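Local structure of methyl-accepting chemotaxis protein (Campylobacter jejuni, 6W3Y) at residues 79-84 against 155-160; 223-228 against 242-247. The protein is a putative chemoreceptor whose sensor region binds alanine and probably passes ligand recognition on as a chemotaxis signal across the membrane. All coordinates share one frame; numbering follows the deposited sequence.

Interaction 1 of 2, residues 79-84 against 155-160; sequences LNVYLG and GVLGVD. With ALA (alanine), chain C.
Two nitrogens grip Asp160 OD2: the ammonium N of the bound alanine at 2.8 Å and Asn80 ND2 at 2.9 Å. The amide approaches on the anti side of OD2, close to the carboxylate plane, although the planes of amide and carboxylate stand 83° apart; Asn80 ND2 also bonds Asp133. The other oxygen, Asp160 OD1, accepts the hydroxyl of Tyr82 on its syn side, OH to OD1 2.7 Å, and has a further partner in Thr142 OG1. With both oxygens bonded, the carboxylate is fixed in rotation, and its negative charge probably steadies the ligand ammonium group. These groups form part of the alanine site of a Cache-type (PDC) sensor domain, built on neighbouring antiparallel strands of its central sheet; Lys113, Trp115, Tyr131, Asp133 and Thr134 complete it. Tyr82 takes the less common first torsion, CG between the backbone N and carbonyl carbon (chi1 49°), which lays its ring over Gly158. Gly158 CA makes a CH-pi contact 3.9 Å from the ring centroid, and the alanine CB lies over the opposite face; Trp115 meets the ring edge-to-face. Reciprocal backbone bonds join Tyr82 and Gly158, with Gly158 N to Tyr82 O at 2.8 Å, and likewise Gly84 and Val156. On the other sheet face Val81, Leu83, Leu157 and Val159 align, Val81 CG1 lying 4.4 Å from Leu157 CD1, and helix 4-48 packs there through Leu43 and Phe39.

Interaction 2 of 2, residues 223-228 against 242-247; sequences NEERLG and ESADII
Arg226 bends at its third side-chain torsion (chi3 64°), which folds the guanidinium back over the backbone of Glu242 and Ser243. One face of the group lies on the peptide between them, CZ to Glu242 C 3.5 Å, while its nitrogens hydrogen-bond outside the two segments, NE to Tyr219 OH on the adjacent strand 217-221 and NH2 to Thr241 OG1. This is the open end of the beta hairpin formed by strands 224-233 and 236-243, where the second strand gives way to the C-terminal helix 245-248. Leu227 and Glu242 form an antiparallel hydrogen-bonded pair, with Leu227 N to Glu242 O and Glu242 N to Leu227 O both at 2.9 Å. The side chains of this pair share a sheet face; Glu242 OE2 passes Leu227 CD1 on its way to Thr14 of helix 4-48. Arg226 and Ser243 follow as a non-hydrogen-bonded pair, their side chains diverging. One more backbone bond, Ala244 N to Glu225 O at 3.0 Å, carries the pairing as far as the N-cap residue of the helix; its donor lies above the carbonyl plane. Ala244 CB turns toward strand 224-228, where it meets Glu225 CG at 3.6 Å and Leu227 CG at 3.9 Å from directions roughly at right angles. The extended Glu225 chain runs past this methyl to Ser218 and Asn248. Leu227 CD1 also reaches Ile247 CD1, joining the first helical turn to the hairpin. At the turn into the helix, Ser243 OG accepts from Asp245 N in an ST turn. A water bridges Glu224 OE1 and Asp245 OD1, donating to both carboxylates; a second water donates to Glu225 O at 2.7 Å and hydrogen-bonds Ser243 OG.

How the interactions relate
Interactions 1 and 2 lie on opposite sides of the centre of the chain, their centres 46 Å apart and their nearest atoms about 32 Å apart, so they do not touch. They belong to two separate antiparallel sheets. Interaction 1 is buried and lies in the sheet carrying the alanine pocket; interaction 2 is only partly buried and joins a hairpin end to the C-terminal helix. Helix 4-48 spans the distance: its Phe39, Thr40 and Leu43 meet the 79-84/155-160 pair, whereas its Leu10, Thr14 and Gln18 meet the 223-228/242-247 pair. One continuous helix thus contacts both regions.

Interaction 1 of 2, residues 79-84 against 155-160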
loop_
_atom_site.group_PDB
_atom_site.type_symbol
_atom_site.label_atom_id
_atom_site.label_comp_id
_atom_site.label_asym_id
_atom_site.label_seq_id
_atom_site.Cartn_x
_atom_site.Cartn_y
_atom_site.Cartn_z
ATOM N N LEU A 79 4.313 12.698 -0.365
ATOM C CA LEU A 79 5.500 13.121 0.376
ATOM C C LEU A 79 6.608 13.618 -0.587
ATOM O O LEU A 79 7.218 14.664 -0.376
ATOM C CB LEU A 79 6.012 11.996 1.252
ATOM C CG LEU A 79 7.056 12.398 2.271
ATOM C CD1 LEU A 79 6.388 13.305 3.339
ATOM C CD2 LEU A 79 7.659 11.156 2.924
ATOM N N ASN A 80 6.860 12.811 -1.624
ATOM C CA ASN A 80 7.877 13.122 -2.650
ATOM C C ASN A 80 7.311 12.698 -4.005
ATOM O O ASN A 80 6.656 11.631 -4.067
ATOM C CB ASN A 80 9.206 12.395 -2.421
ATOM C CG ASN A 80 9.837 12.626 -1.092
ATOM O OD1 ASN A 80 10.256 13.743 -0.794
ATOM N ND2 ASN A 80 9.968 11.545 -0.319
ATOM N N VAL A 81 7.686 13.414 -5.044
ATOM C CA VAL A 81 7.394 13.007 -6.411
ATOM C C VAL A 81 8.654 13.358 -7.200
ATOM O O VAL A 81 9.184 14.464 -7.064
ATOM C CB VAL A 81 6.149 13.742 -6.980
ATOM C CG1 VAL A 81 5.922 13.357 -8.434
ATOM C CG2 VAL A 81 4.890 13.386 -6.184
ATOM N N TYR A 82 9.167 12.404 -7.995
ATOM C CA TYR A 82 10.529 12.550 -8.514
ATOM C C TYR A 82 10.720 11.765 -9.804
ATOM O O TYR A 82 9.951 10.855 -10.106
ATOM C CB TYR A 82 11.565 12.180 -7.426
ATOM C CG TYR A 82 11.299 10.865 -6.734
ATOM C CD1 TYR A 82 10.494 10.829 -5.595
ATOM C CD2 TYR A 82 11.831 9.645 -7.160
ATOM C CE1 TYR A 82 10.221 9.621 -4.948
ATOM C CE2 TYR A 82 11.598 8.450 -6.507
ATOM C CZ TYR A 82 10.784 8.442 -5.378
ATOM O OH TYR A 82 10.553 7.251 -4.736
ATOM N N LEU A 83 11.810 12.111 -10.520
ATOM C CA LEU A 83 12.171 11.462 -11.752
ATOM C C LEU A 83 13.656 11.132 -11.685
ATOM O O LEU A 83 14.515 12.032 -11.623
ATOM C CB LEU A 83 11.877 12.354 -12.946
ATOM C CG LEU A 83 12.179 11.760 -14.320
ATOM C CD1 LEU A 83 11.279 10.579 -14.628
ATOM C CD2 LEU A 83 12.061 12.822 -15.400
ATOM N N GLY A 84 13.970 9.855 -11.722
ATOM C CA GLY A 84 15.357 9.373 -11.710
ATOM C C GLY A 84 15.882 9.115 -13.106
ATOM O O GLY A 84 15.181 8.529 -13.936
ATOM N N GLY A 155 13.229 8.322 -17.967
ATOM C CA GLY A 155 13.682 8.059 -16.625
ATOM C C GLY A 155 12.600 7.292 -15.894
ATOM O O GLY A 155 11.621 6.865 -16.488
ATOM N N VAL A 156 12.824 7.118 -14.592
ATOM C CA VAL A 156 11.865 6.368 -13.751
ATOM C C VAL A 156 11.190 7.368 -12.804
ATOM O O VAL A 156 11.838 8.032 -11.994
ATOM C CB VAL A 156 12.546 5.265 -12.937
ATOM C CG1 VAL A 156 11.538 4.630 -11.982
ATOM C CG2 VAL A 156 13.153 4.207 -13.846
ATOM N N LEU A 157 9.863 7.455 -12.944
ATOM C CA LEU A 157 9.038 8.292 -12.082
ATOM C C LEU A 157 8.861 7.547 -10.758
ATOM O O LEU A 157 8.577 6.349 -10.751
ATOM C CB LEU A 157 7.680 8.473 -12.783
ATOM C CG LEU A 157 6.609 9.213 -12.011
ATOM C CD1 LEU A 157 7.007 10.661 -11.784
ATOM C CD2 LEU A 157 5.297 9.144 -12.779
ATOM N N GLY A 158 8.923 8.292 -9.654
ATOM C CA GLY A 158 8.534 7.741 -8.358
ATOM C C GLY A 158 7.590 8.678 -7.620
ATOM O O GLY A 158 7.722 9.894 -7.687
ATOM N N VAL A 159 6.636 8.051 -6.913
ATOM C CA VAL A 159 5.643 8.742 -6.095
ATOM C C VAL A 159 5.653 8.084 -4.712
ATOM O O VAL A 159 5.396 6.890 -4.609
ATOM C CB VAL A 159 4.244 8.647 -6.721
ATOM C CG1 VAL A 159 3.224 9.275 -5.781
ATOM C CG2 VAL A 159 4.204 9.284 -8.098
ATOM N N ASP A 160 5.966 8.867 -3.665
ATOM C CA ASP A 160 6.021 8.317 -2.316
ATOM C C ASP A 160 4.798 8.796 -1.525
ATOM O O ASP A 160 4.557 9.991 -1.358
ATOM C CB ASP A 160 7.250 8.844 -1.532
ATOM C CG ASP A 160 8.580 8.364 -2.068
ATOM O OD1 ASP A 160 8.604 7.432 -2.908
ATOM O OD2 ASP A 160 9.603 8.941 -1.602
HETATM N N ALA C . 11.973 7.511 -1.419
HETATM C CA ALA C . 13.058 7.411 -2.440
HETATM C C ALA C . 14.254 6.744 -1.812
HETATM O O ALA C . 14.301 6.594 -0.569
HETATM C CB ALA C . 13.436 8.783 -2.919
HETATM O OXT ALA C . 15.127 6.310 -2.614
#

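Interaction 2 of 2, residues 223-228 against 242-247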
loop_
_atom_site.group_PDB
_atom_site.type_symbol
_atom_site.label_atom_id
_atom_site.label_comp_id
_atom_site.label_asym_id
_atom_site.label_seq_id
_atom_site.Cartn_x
_atom_site.Cartn_y
_atom_site.Cartn_z
ATOM N N ASN A 223 -8.150 -20.627 25.815
ATOM C CA ASN A 223 -9.150 -21.703 25.932
ATOM C C ASN A 223 -10.598 -21.294 25.607
ATOM O O ASN A 223 -11.497 -22.106 25.755
ATOM C CB ASN A 223 -9.086 -22.378 27.308
ATOM C CG ASN A 223 -9.702 -23.771 27.309
ATOM O OD1 ASN A 223 -10.507 -24.101 28.186
ATOM N ND2 ASN A 223 -9.302 -24.611 26.347
ATOM N N GLU A 224 -10.799 -20.082 25.087
ATOM C CA GLU A 224 -12.095 -19.665 24.555
ATOM C C GLU A 224 -12.100 -19.702 23.031
ATOM O O GLU A 224 -11.074 -19.477 22.368
ATOM C CB GLU A 224 -12.456 -18.248 25.047
ATOM C CG GLU A 224 -12.501 -18.144 26.567
ATOM C CD GLU A 224 -13.673 -18.922 27.133
ATOM O OE1 GLU A 224 -14.794 -18.802 26.584
ATOM O OE2 GLU A 224 -13.482 -19.680 28.105
ATOM N N GLU A 225 -13.287 -19.912 22.477
ATOM C CA GLU A 225 -13.446 -20.035 21.033
ATOM C C GLU A 225 -13.632 -18.667 20.368
ATOM O O GLU A 225 -14.377 -17.819 20.862
ATOM C CB GLU A 225 -14.643 -20.934 20.681
ATOM C CG GLU A 225 -14.714 -21.279 19.198
ATOM C CD GLU A 225 -15.920 -22.106 18.784
ATOM O OE1 GLU A 225 -16.848 -22.300 19.603
ATOM O OE2 GLU A 225 -15.972 -22.514 17.601
ATOM N N ARG A 226 -12.960 -18.478 19.242
ATOM C CA ARG A 226 -13.076 -17.306 18.396
ATOM C C ARG A 226 -13.337 -17.753 16.967
ATOM O O ARG A 226 -13.131 -18.928 16.622
ATOM C CB ARG A 226 -11.796 -16.465 18.491
ATOM C CG ARG A 226 -11.660 -15.814 19.869
ATOM C CD ARG A 226 -10.503 -14.827 19.908
ATOM N NE ARG A 226 -10.689 -13.675 19.022
ATOM C CZ ARG A 226 -11.422 -12.609 19.335
ATOM N NH1 ARG A 226 -12.056 -12.532 20.493
ATOM N NH2 ARG A 226 -11.517 -11.606 18.488
ATOM N N LEU A 227 -13.843 -16.838 16.141
ATOM C CA LEU A 227 -14.146 -17.132 14.755
ATOM C C LEU A 227 -13.421 -16.061 13.915
ATOM O O LEU A 227 -13.315 -14.918 14.325
ATOM C CB LEU A 227 -15.657 -17.013 14.486
ATOM C CG LEU A 227 -16.542 -17.874 15.365
ATOM C CD1 LEU A 227 -18.017 -17.472 15.255
ATOM C CD2 LEU A 227 -16.353 -19.351 15.042
ATOM N N GLY A 228 -13.035 -16.400 12.698
ATOM C CA GLY A 228 -12.436 -15.407 11.830
ATOM C C GLY A 228 -12.304 -15.851 10.405
ATOM O O GLY A 228 -12.630 -16.984 10.054
ATOM N N GLU A 242 -13.503 -12.452 15.798
ATOM C CA GLU A 242 -14.481 -12.087 16.817
ATOM C C GLU A 242 -14.554 -13.219 17.824
ATOM O O GLU A 242 -14.185 -14.341 17.550
ATOM C CB GLU A 242 -15.876 -11.820 16.222
ATOM C CG GLU A 242 -16.491 -13.048 15.590
ATOM C CD GLU A 242 -17.869 -12.868 14.997
ATOM O OE1 GLU A 242 -18.489 -11.797 15.204
ATOM O OE2 GLU A 242 -18.362 -13.888 14.412
ATOM N N SER A 243 -15.189 -12.933 18.951
ATOM C CA SER A 243 -15.543 -13.993 19.884
ATOM C C SER A 243 -16.606 -14.895 19.283
ATOM O O SER A 243 -17.529 -14.401 18.612
ATOM C CB SER A 243 -16.084 -13.364 21.160
ATOM O OG SER A 243 -16.599 -14.376 22.017
ATOM N N ALA A 244 -16.538 -16.192 19.590
ATOM C CA ALA A 244 -17.615 -17.122 19.241
ATOM C C ALA A 244 -18.816 -17.094 20.188
ATOM O O ALA A 244 -19.745 -17.888 20.014
ATOM C CB ALA A 244 -17.079 -18.552 19.140
ATOM N N ASP A 245 -18.834 -16.172 21.142
ATOM C CA ASP A 245 -19.950 -16.091 22.072
ATOM C C ASP A 245 -21.284 -15.899 21.297
ATOM O O ASP A 245 -22.329 -16.388 21.728
ATOM C CB ASP A 245 -19.764 -14.938 23.071
ATOM C CG ASP A 245 -18.724 -15.222 24.149
ATOM O OD1 ASP A 245 -18.134 -16.334 24.193
ATOM O OD2 ASP A 245 -18.484 -14.293 24.952
ATOM N N ILE A 246 -21.245 -15.196 20.159
ATOM C CA ILE A 246 -22.452 -15.007 19.321
ATOM C C ILE A 246 -23.125 -16.347 18.980
ATOM O O ILE A 246 -24.354 -16.413 18.915
ATOM C CB ILE A 246 -22.160 -14.140 18.059
ATOM C CG1 ILE A 246 -23.437 -13.868 17.234
ATOM C CG2 ILE A 246 -21.097 -14.799 17.175
ATOM C CD1 ILE A 246 -24.603 -13.260 17.990
ATOM N N ILE A 247 -22.345 -17.386 18.696
ATOM C CA ILE A 247 -22.931 -18.676 18.382
ATOM C C ILE A 247 -23.092 -19.615 19.583
ATOM O O ILE A 247 -23.982 -20.446 19.580
ATOM C CB ILE A 247 -22.215 -19.427 17.244
ATOM C CG1 ILE A 247 -20.853 -19.949 17.705
ATOM C CG2 ILE A 247 -22.061 -18.554 16.008
ATOM C CD1 ILE A 247 -20.143 -20.833 16.685
HETATM O O HOH W 1 -15.568 -16.345 25.350
HETATM O O HOH W 2 -14.525 -15.980 22.828
#